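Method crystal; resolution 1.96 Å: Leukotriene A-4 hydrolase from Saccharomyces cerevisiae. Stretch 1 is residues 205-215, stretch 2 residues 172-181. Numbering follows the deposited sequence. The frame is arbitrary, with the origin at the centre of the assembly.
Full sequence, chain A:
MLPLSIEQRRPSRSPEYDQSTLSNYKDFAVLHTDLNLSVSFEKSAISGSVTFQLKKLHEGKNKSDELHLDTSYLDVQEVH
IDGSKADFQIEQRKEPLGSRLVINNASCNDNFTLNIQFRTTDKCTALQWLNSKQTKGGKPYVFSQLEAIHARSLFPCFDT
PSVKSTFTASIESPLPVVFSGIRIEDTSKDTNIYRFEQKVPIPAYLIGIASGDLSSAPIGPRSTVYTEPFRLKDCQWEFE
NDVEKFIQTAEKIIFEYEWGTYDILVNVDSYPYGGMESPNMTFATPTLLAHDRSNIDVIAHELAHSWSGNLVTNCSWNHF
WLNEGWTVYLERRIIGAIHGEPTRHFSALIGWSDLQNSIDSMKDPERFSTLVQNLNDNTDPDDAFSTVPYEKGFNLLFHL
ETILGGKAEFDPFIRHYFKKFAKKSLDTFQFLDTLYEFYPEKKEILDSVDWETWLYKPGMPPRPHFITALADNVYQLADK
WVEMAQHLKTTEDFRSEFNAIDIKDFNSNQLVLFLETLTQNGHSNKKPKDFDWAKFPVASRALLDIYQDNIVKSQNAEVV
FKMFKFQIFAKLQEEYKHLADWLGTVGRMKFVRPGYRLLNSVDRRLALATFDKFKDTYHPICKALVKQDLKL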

# COMPACT_ATOMS: atom_id res chain seq x y z
N TYR A 205 -1.68 12.46 -4.81
CA TYR A 205 -2.10 11.09 -4.52
C TYR A 205 -1.96 10.81 -3.01
O TYR A 205 -2.52 9.85 -2.51
CB TYR A 205 -1.36 10.06 -5.36
CG TYR A 205 0.04 9.74 -4.89
CD1 TYR A 205 0.26 8.87 -3.82
CD2 TYR A 205 1.14 10.29 -5.51
CE1 TYR A 205 1.53 8.57 -3.40
CE2 TYR A 205 2.42 10.01 -5.09
CZ TYR A 205 2.61 9.15 -4.03
OH TYR A 205 3.88 8.86 -3.61
N LEU A 206 -1.21 11.66 -2.30
CA LEU A 206 -1.00 11.52 -0.85
C LEU A 206 -2.07 12.21 -0.01
O LEU A 206 -2.12 12.05 1.21
CB LEU A 206 0.37 12.05 -0.45
CG LEU A 206 1.54 11.16 -0.90
CD1 LEU A 206 2.86 11.79 -0.51
CD2 LEU A 206 1.40 9.80 -0.27
N ILE A 207 -2.93 12.98 -0.66
CA ILE A 207 -4.01 13.63 0.07
C ILE A 207 -4.88 12.55 0.68
O ILE A 207 -5.16 11.52 0.06
CB ILE A 207 -4.85 14.56 -0.80
CG1 ILE A 207 -4.03 15.81 -1.15
CG2 ILE A 207 -6.13 14.95 -0.07
CD1 ILE A 207 -3.72 16.66 0.08
N GLY A 208 -5.26 12.78 1.93
CA GLY A 208 -6.11 11.84 2.64
C GLY A 208 -7.17 12.58 3.42
O GLY A 208 -6.90 13.63 4.01
N ILE A 209 -8.39 12.05 3.39
CA ILE A 209 -9.47 12.62 4.19
C ILE A 209 -10.36 11.51 4.72
O ILE A 209 -10.63 10.53 4.02
CB ILE A 209 -10.31 13.62 3.36
CG1 ILE A 209 -11.42 14.23 4.23
CG2 ILE A 209 -10.94 12.92 2.18
CD1 ILE A 209 -12.11 15.41 3.58
N ALA A 210 -10.81 11.65 5.96
CA ALA A 210 -11.85 10.75 6.49
C ALA A 210 -12.74 11.53 7.43
O ALA A 210 -12.31 12.51 8.05
CB ALA A 210 -11.25 9.57 7.21
N SER A 211 -13.99 11.11 7.52
CA SER A 211 -14.90 11.76 8.46
C SER A 211 -15.87 10.75 8.97
O SER A 211 -16.42 9.96 8.21
CB SER A 211 -15.62 12.92 7.80
OG SER A 211 -16.50 13.56 8.73
N GLY A 212 -16.04 10.77 10.28
CA GLY A 212 -17.01 9.91 10.93
C GLY A 212 -16.91 10.09 12.42
O GLY A 212 -16.30 11.04 12.91
N ASP A 213 -17.53 9.17 13.15
CA ASP A 213 -17.51 9.23 14.60
C ASP A 213 -16.14 8.79 15.09
O ASP A 213 -15.94 7.64 15.46
CB ASP A 213 -18.61 8.34 15.20
CG ASP A 213 -18.65 8.41 16.70
OD1 ASP A 213 -18.05 9.35 17.26
OD2 ASP A 213 -19.27 7.52 17.32
N LEU A 214 -15.22 9.73 15.10
CA LEU A 214 -13.83 9.44 15.43
C LEU A 214 -13.47 10.02 16.78
O LEU A 214 -13.77 11.18 17.08
CB LEU A 214 -12.92 10.05 14.38
CG LEU A 214 -13.02 9.49 12.96
CD1 LEU A 214 -12.08 10.23 12.02
CD2 LEU A 214 -12.70 8.01 12.97
N SER A 215 -12.82 9.22 17.60
CA SER A 215 -12.18 9.72 18.80
C SER A 215 -10.70 9.43 18.64
O SER A 215 -10.28 8.84 17.64
CB SER A 215 -12.77 9.08 20.06
OG SER A 215 -13.12 7.72 19.86
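Stretch 2, residues 172-181: ESPLPVVFSG

Stretch 2 lies along stretch 1 as an antiparallel neighbour: strand 177-179 runs beside the strand that begins at Ile209, with an angle of 168° between their N-to-C directions and a closest axial approach of 4.7 Å. Stretch 1 enters through a 3-10 segment at Tyr205 and Leu206, then is extended from Gly208 to Gly212; stretch 2 is extended through Val177, Val178 and Phe179. Ala210 faces Val178 as the hydrogen-bonded pair, Ala210 N to Val178 O at 3.0 Å and Val178 N to Ala210 O at 2.9 Å. The flanking pairs, Ile209 with Phe179 and Ser211 with Val177, are not hydrogen-bonded, and their CA atoms close to 4.6 and 4.3 Å, against 5.4 Å between the CA atoms of Ala210 and Val178. The ladder continues beyond the bridges: Ser180 N donates to Gly208 O (3.1 Å) and Gly212 N to Pro176 O (3.1 Å). CA-H...O contacts fill the gaps, among them Val177 CA to Ala210 O at 3.3 Å.

Side chains alternate between the two faces. Ile209, Ser211, Val177 and Phe179 share one; Ile209 CG1 lies 4.2 Å from Val177 CG1, and Ser211 OG donates to Pro176 O (2.8 Å). That carbonyl therefore accepts from both Ser211 OG and Gly212 N. Ser173 OG lies 2.8 Å from Ser211 OG. On the other face, Ala210 CB packs against Val178 CG2 at 3.9 Å, while Leu214 CD1 reaches Val178 CG1, also at 3.9 Å. Leu214 CB further meets Pro176 CB at 4.1 Å. At the opposite end of the pairing, Ser180, with chi1 in p, points its CB toward stretch 1, and its OG accepts from Gly208 N (3.0 Å). Nearby, Ile207 CD1 approaches Phe179 CZ at 3.8 Å, oblique to the ring.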

# COMPACT_ATOMS: atom_id res chain seq x y z
N GLU A 172 -15.73 21.23 6.06
CA GLU A 172 -16.93 21.32 6.89
C GLU A 172 -17.60 19.94 6.90
O GLU A 172 -17.76 19.33 5.85
CB GLU A 172 -17.87 22.36 6.30
CG GLU A 172 -19.11 22.61 7.13
CD GLU A 172 -20.00 23.66 6.51
OE1 GLU A 172 -19.91 23.87 5.28
OE2 GLU A 172 -20.80 24.28 7.26
N SER A 173 -17.97 19.47 8.08
CA SER A 173 -18.64 18.17 8.22
C SER A 173 -19.45 18.15 9.51
O SER A 173 -19.07 18.78 10.49
CB SER A 173 -17.61 17.04 8.26
OG SER A 173 -18.25 15.77 8.33
N PRO A 174 -20.58 17.42 9.52
CA PRO A 174 -21.30 17.29 10.80
C PRO A 174 -20.65 16.27 11.73
O PRO A 174 -21.17 16.07 12.82
CB PRO A 174 -22.69 16.80 10.37
CG PRO A 174 -22.46 16.11 9.07
CD PRO A 174 -21.33 16.84 8.39
N LEU A 175 -19.55 15.64 11.30
CA LEU A 175 -18.80 14.68 12.11
C LEU A 175 -17.30 15.00 12.04
O LEU A 175 -16.86 15.66 11.10
CB LEU A 175 -19.04 13.25 11.62
CG LEU A 175 -20.46 12.68 11.77
CD1 LEU A 175 -20.64 11.39 10.97
CD2 LEU A 175 -20.79 12.43 13.24
N PRO A 176 -16.52 14.55 13.03
CA PRO A 176 -15.06 14.74 13.03
C PRO A 176 -14.36 14.40 11.69
O PRO A 176 -14.77 13.51 10.95
CB PRO A 176 -14.60 13.79 14.14
CG PRO A 176 -15.75 13.86 15.16
CD PRO A 176 -17.01 13.97 14.31
N VAL A 177 -13.32 15.16 11.38
CA VAL A 177 -12.58 15.00 10.13
C VAL A 177 -11.11 14.85 10.47
O VAL A 177 -10.59 15.58 11.32
CB VAL A 177 -12.71 16.25 9.20
CG1 VAL A 177 -11.77 16.14 7.99
CG2 VAL A 177 -14.14 16.47 8.76
N VAL A 178 -10.45 13.91 9.82
CA VAL A 178 -9.00 13.92 9.80
C VAL A 178 -8.52 14.10 8.37
O VAL A 178 -9.23 13.79 7.41
CB VAL A 178 -8.40 12.66 10.42
CG1 VAL A 178 -8.88 12.50 11.87
CG2 VAL A 178 -8.74 11.44 9.58
N PHE A 179 -7.31 14.64 8.24
CA PHE A 179 -6.77 15.07 6.96
C PHE A 179 -5.27 14.82 7.00
O PHE A 179 -4.67 14.77 8.07
CB PHE A 179 -7.03 16.56 6.76
CG PHE A 179 -6.42 17.13 5.51
CD1 PHE A 179 -7.06 16.99 4.29
CD2 PHE A 179 -5.21 17.82 5.56
CE1 PHE A 179 -6.48 17.50 3.11
CE2 PHE A 179 -4.63 18.34 4.41
CZ PHE A 179 -5.27 18.20 3.19
N SER A 180 -4.66 14.67 5.82
CA SER A 180 -3.22 14.48 5.70
C SER A 180 -2.47 15.80 5.89
O SER A 180 -1.81 16.30 4.96
CB SER A 180 -2.91 13.92 4.33
OG SER A 180 -3.48 14.75 3.32
N GLY A 181 -2.58 16.36 7.08
CA GLY A 181 -1.88 17.57 7.43
C GLY A 181 -2.02 17.82 8.92
O GLY A 181 -2.64 17.04 9.63